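PDB 6IUY: glycerol-3-phosphate dehydrogenase [NAD(+)] from Dunaliella salina, which probably catalyses the NAD-dependent interconversion of sn-glycerol 3-phosphate and dihydroxyacetone phosphate, and also carries a haloacid dehalogenase-like domain that binds magnesium. Local coordinates for residues A[355-358]-A[359-363]. Numbering follows the deposited sequence.
With NAD (nicotinamide-adenine-dinucleotide), chain C.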
ATOM      1  N   PHE A 355     -18.546 -18.248  15.401  1.00 38.69           N
ATOM      2  CA  PHE A 355     -19.220 -19.535  15.240  1.00 42.51           C
ATOM      3  C   PHE A 355     -18.321 -20.559  14.570  1.00 46.61           C
ATOM      4  O   PHE A 355     -18.654 -21.755  14.526  1.00 46.32           O
ATOM      5  CB  PHE A 355     -20.512 -19.366  14.423  1.00 33.24           C
ATOM      6  CG  PHE A 355     -21.492 -18.446  15.058  1.00 38.10           C
ATOM      7  CD1 PHE A 355     -21.851 -18.613  16.392  1.00 38.24           C
ATOM      8  CD2 PHE A 355     -22.008 -17.384  14.359  1.00 36.33           C
ATOM      9  CE1 PHE A 355     -22.731 -17.749  16.999  1.00 40.34           C
ATOM     10  CE2 PHE A 355     -22.892 -16.504  14.959  1.00 41.64           C
ATOM     11  CZ  PHE A 355     -23.258 -16.689  16.286  1.00 39.85           C
ATOM     12  N   MET A 356     -17.185 -20.096  14.049  1.00 42.77           N
ATOM     13  CA  MET A 356     -16.420 -20.902  13.099  1.00 41.85           C
ATOM     14  C   MET A 356     -15.743 -22.071  13.761  1.00 45.84           C
ATOM     15  O   MET A 356     -15.656 -23.148  13.168  1.00 38.75           O
ATOM     16  CB  MET A 356     -15.380 -20.061  12.373  1.00 39.02           C
ATOM     17  CG  MET A 356     -15.924 -19.495  11.076  1.00 41.95           C
ATOM     18  SD  MET A 356     -16.285 -20.801   9.889  1.00 47.21           S
ATOM     19  CE  MET A 356     -17.320 -19.899   8.805  1.00 41.32           C
ATOM     20  N   HIS A 357     -15.265 -21.861  14.984  1.00 42.61           N
ATOM     21  CA  HIS A 357     -14.576 -22.927  15.694  1.00 43.93           C
ATOM     22  C   HIS A 357     -15.525 -24.117  15.920  1.00 46.37           C
ATOM     23  O   HIS A 357     -15.174 -25.264  15.643  1.00 47.81           O
ATOM     24  CB  HIS A 357     -14.025 -22.414  17.022  1.00 44.61           C
ATOM     25  CG  HIS A 357     -13.208 -23.427  17.768  1.00 49.77           C
ATOM     26  ND1 HIS A 357     -12.043 -23.952  17.267  1.00 54.73           N
ATOM     27  CD2 HIS A 357     -13.392 -23.994  18.984  1.00 55.66           C
ATOM     28  CE1 HIS A 357     -11.536 -24.811  18.142  1.00 51.74           C
ATOM     29  NE2 HIS A 357     -12.333 -24.850  19.187  1.00 56.31           N
ATOM     30  N   GLY A 358     -16.732 -23.832  16.398  1.00 43.36           N
ATOM     31  CA  GLY A 358     -17.732 -24.864  16.637  1.00 45.07           C
ATOM     32  C   GLY A 358     -18.138 -25.568  15.356  1.00 47.24           C
ATOM     33  O   GLY A 358     -18.327 -26.788  15.344  1.00 48.76           O
ATOM     34  N   ILE A 359     -18.257 -24.808  14.271  1.00 42.61           N
ATOM     35  CA  ILE A 359     -18.613 -25.370  12.975  1.00 43.19           C
ATOM     36  C   ILE A 359     -17.527 -26.335  12.484  1.00 45.93           C
ATOM     37  O   ILE A 359     -17.839 -27.433  12.019  1.00 42.31           O
ATOM     38  CB  ILE A 359     -18.849 -24.263  11.939  1.00 41.94           C
ATOM     39  CG1 ILE A 359     -20.138 -23.514  12.265  1.00 43.07           C
ATOM     40  CG2 ILE A 359     -18.958 -24.829  10.557  1.00 40.30           C
ATOM     41  CD1 ILE A 359     -20.257 -22.191  11.551  1.00 45.40           C
ATOM     42  N   CYS A 360     -16.256 -25.958  12.620  1.00 44.65           N
ATOM     43  CA  CYS A 360     -15.169 -26.842  12.197  1.00 41.45           C
ATOM     44  C   CYS A 360     -15.124 -28.100  13.079  1.00 48.50           C
ATOM     45  O   CYS A 360     -14.936 -29.206  12.571  1.00 43.35           O
ATOM     46  CB  CYS A 360     -13.810 -26.115  12.221  1.00 42.67           C
ATOM     47  SG  CYS A 360     -13.582 -24.821  10.917  1.00 47.74           S
ATOM     48  N   LYS A 361     -15.295 -27.939  14.391  1.00 48.33           N
ATOM     49  CA  LYS A 361     -15.326 -29.086  15.291  1.00 44.37           C
ATOM     50  C   LYS A 361     -16.445 -30.084  14.928  1.00 45.62           C
ATOM     51  O   LYS A 361     -16.237 -31.285  15.002  1.00 49.96           O
ATOM     52  CB  LYS A 361     -15.500 -28.639  16.746  1.00 47.66           C
ATOM     53  CG  LYS A 361     -14.213 -28.262  17.477  1.00 50.55           C
ATOM     54  CD  LYS A 361     -14.509 -27.990  18.968  1.00 63.01           C
ATOM     55  CE  LYS A 361     -15.742 -27.077  19.135  1.00 67.66           C
ATOM     56  NZ  LYS A 361     -16.156 -26.802  20.547  1.00 67.87           N
ATOM     57  N   GLN A 362     -17.626 -29.587  14.560  1.00 45.82           N
ATOM     58  CA  GLN A 362     -18.735 -30.444  14.142  1.00 44.20           C
ATOM     59  C   GLN A 362     -18.382 -31.217  12.887  1.00 49.47           C
ATOM     60  O   GLN A 362     -18.635 -32.405  12.813  1.00 47.86           O
ATOM     61  CB  GLN A 362     -20.013 -29.646  13.868  1.00 41.09           C
ATOM     62  CG  GLN A 362     -20.741 -29.106  15.091  1.00 48.36           C
ATOM     63  CD  GLN A 362     -22.003 -28.324  14.713  1.00 49.98           C
ATOM     64  OE1 GLN A 362     -22.839 -28.791  13.926  1.00 51.06           O
ATOM     65  NE2 GLN A 362     -22.138 -27.122  15.272  1.00 53.62           N
ATOM     66  N   LEU A 363     -17.829 -30.531  11.887  1.00 46.77           N
ATOM     67  CA  LEU A 363     -17.461 -31.181  10.633  1.00 48.39           C
ATOM     68  C   LEU A 363     -16.343 -32.219  10.790  1.00 48.86           C
ATOM     69  O   LEU A 363     -16.311 -33.206  10.049  1.00 51.13           O
ATOM     70  CB  LEU A 363     -17.037 -30.139   9.596  1.00 47.01           C
ATOM     71  CG  LEU A 363     -18.127 -29.195   9.093  1.00 45.69           C
ATOM     72  CD1 LEU A 363     -17.516 -28.127   8.212  1.00 42.34           C
ATOM     73  CD2 LEU A 363     -19.219 -29.955   8.340  1.00 38.30           C
TER
HETATM   74  PA  NAD C 701     -24.109 -11.661   9.073  1.00 34.79           P
HETATM   75  O1A NAD C 701     -25.144 -11.241   8.113  1.00 30.91           O
HETATM   76  O2A NAD C 701     -23.339 -10.512   9.710  1.00 37.43           O
HETATM   77  O5B NAD C 701     -24.770 -12.509  10.297  1.00 35.89           O
HETATM   78  C5B NAD C 701     -26.018 -13.194  10.110  1.00 35.64           C
HETATM   79  C4B NAD C 701     -25.796 -14.724  10.218  1.00 35.69           C
HETATM   80  O4B NAD C 701     -25.469 -15.038  11.442  1.00 40.83           O
HETATM   81  C3B NAD C 701     -27.124 -15.448   9.974  1.00 39.02           C
HETATM   82  O3B NAD C 701     -27.192 -16.018   8.749  1.00 39.80           O
HETATM   83  C2B NAD C 701     -27.172 -16.533  11.067  1.00 36.02           C
HETATM   84  O2B NAD C 701     -27.575 -17.826  10.434  1.00 44.05           O
HETATM   85  C1B NAD C 701     -25.970 -16.557  11.534  1.00 35.72           C
HETATM   86  N9A NAD C 701     -25.994 -17.001  12.863  1.00 36.63           N
HETATM   87  C8A NAD C 701     -26.625 -16.456  13.929  1.00 36.67           C
HETATM   88  N7A NAD C 701     -26.358 -17.237  14.998  1.00 36.88           N
HETATM   89  C5A NAD C 701     -25.581 -18.278  14.596  1.00 39.71           C
HETATM   90  C6A NAD C 701     -25.045 -19.364  15.265  1.00 38.14           C
HETATM   91  N6A NAD C 701     -25.200 -19.673  16.644  1.00 43.24           N
HETATM   92  N1A NAD C 701     -24.283 -20.247  14.607  1.00 41.02           N
HETATM   93  C2A NAD C 701     -24.054 -20.074  13.274  1.00 41.90           C
HETATM   94  N3A NAD C 701     -24.587 -19.022  12.613  1.00 35.87           N
HETATM   95  C4A NAD C 701     -25.349 -18.127  13.279  1.00 37.95           C
HETATM   96  O3  NAD C 701     -23.086 -12.623   8.294  1.00 36.60           O
HETATM   97  PN  NAD C 701     -22.218 -12.268   6.993  1.00 35.86           P
HETATM   98  O1N NAD C 701     -22.608 -10.913   6.429  1.00 37.32           O
HETATM   99  O2N NAD C 701     -22.393 -13.324   5.926  1.00 32.00           O
HETATM  100  O5D NAD C 701     -20.716 -12.151   7.464  1.00 36.21           O
HETATM  101  C5D NAD C 701     -19.983 -13.291   7.872  1.00 39.20           C
HETATM  102  C4D NAD C 701     -18.498 -12.985   7.635  1.00 37.00           C
HETATM  103  O4D NAD C 701     -18.339 -12.320   6.505  1.00 34.47           O
HETATM  104  C3D NAD C 701     -18.009 -12.067   8.738  1.00 34.45           C
HETATM  105  O3D NAD C 701     -16.841 -12.538   9.208  1.00 34.45           O
HETATM  106  C2D NAD C 701     -17.806 -10.687   8.053  1.00 38.45           C
HETATM  107  O2D NAD C 701     -16.770  -9.954   8.828  1.00 36.92           O
HETATM  108  C1D NAD C 701     -17.458 -10.999   6.836  1.00 37.75           C
HETATM  109  N1N NAD C 701     -17.754 -10.001   5.827  1.00 38.38           N
HETATM  110  C2N NAD C 701     -18.951  -9.317   5.791  1.00 36.14           C
HETATM  111  C3N NAD C 701     -19.189  -8.369   4.797  1.00 41.35           C
HETATM  112  C7N NAD C 701     -20.531  -7.605   4.808  1.00 41.30           C
HETATM  113  O7N NAD C 701     -20.667  -6.594   4.148  1.00 41.86           O
HETATM  114  N7N NAD C 701     -21.615  -8.129   5.602  1.00 40.80           N
HETATM  115  C4N NAD C 701     -18.243  -8.101   3.831  1.00 43.10           C
HETATM  116  C5N NAD C 701     -17.052  -8.805   3.842  1.00 38.17           C
HETATM  117  C6N NAD C 701     -16.827  -9.757   4.838  1.00 39.32           C
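With CG of F355 set opposite its own carbonyl carbon (chi1 -60°) and CG1 of I359 placed likewise (chi1 -70°), the phenyl ring leads off toward the dinucleotide while the isoleucine arm runs back to the foot of F355. There CD1 of I359 lies 4.0 Å from F355 CB, and its CG1 comes to 3.2 Å from F355 O. F355 O accepts the N-H of I359 N at 3.1 Å, with the donor in the carbonyl plane; beyond it the i to i+4 series continues with C360 N to M356 O at 2.9 Å, K361 N to H357 O and Q362 N to G358 O. One face of the F355 ring lies flat against the adenine of NAD, the two planes nearly parallel: C6A sits over the ring centre, 3.2 Å above its plane, and all six ring carbons have adenine atoms within 3.5 Å, evidence of a broad face-to-face overlap. Replacing F355 by an alanine removes this platform and would probably leave the adenine without the flat aromatic surface against that face and freer to shift. One turn on, K361 crosses the H357 imidazole, its CD 3.8 Å from NE2 and its CG offset toward the rim over one face, the methylenes of K361 lying against the imidazole on the more exposed flank. The buried flank faces inward, where M356 meets F349 of strand 346-349 and M395 of helix 392-400, and C360 meets I399. These contacts lie in the N-terminal part of helix 356-366, the crossover helix of a beta-alpha-beta unit between strands 346-349 and 374-377 in the Rossmann-type NAD-binding domain, with F355 forming part of the adenine pocket.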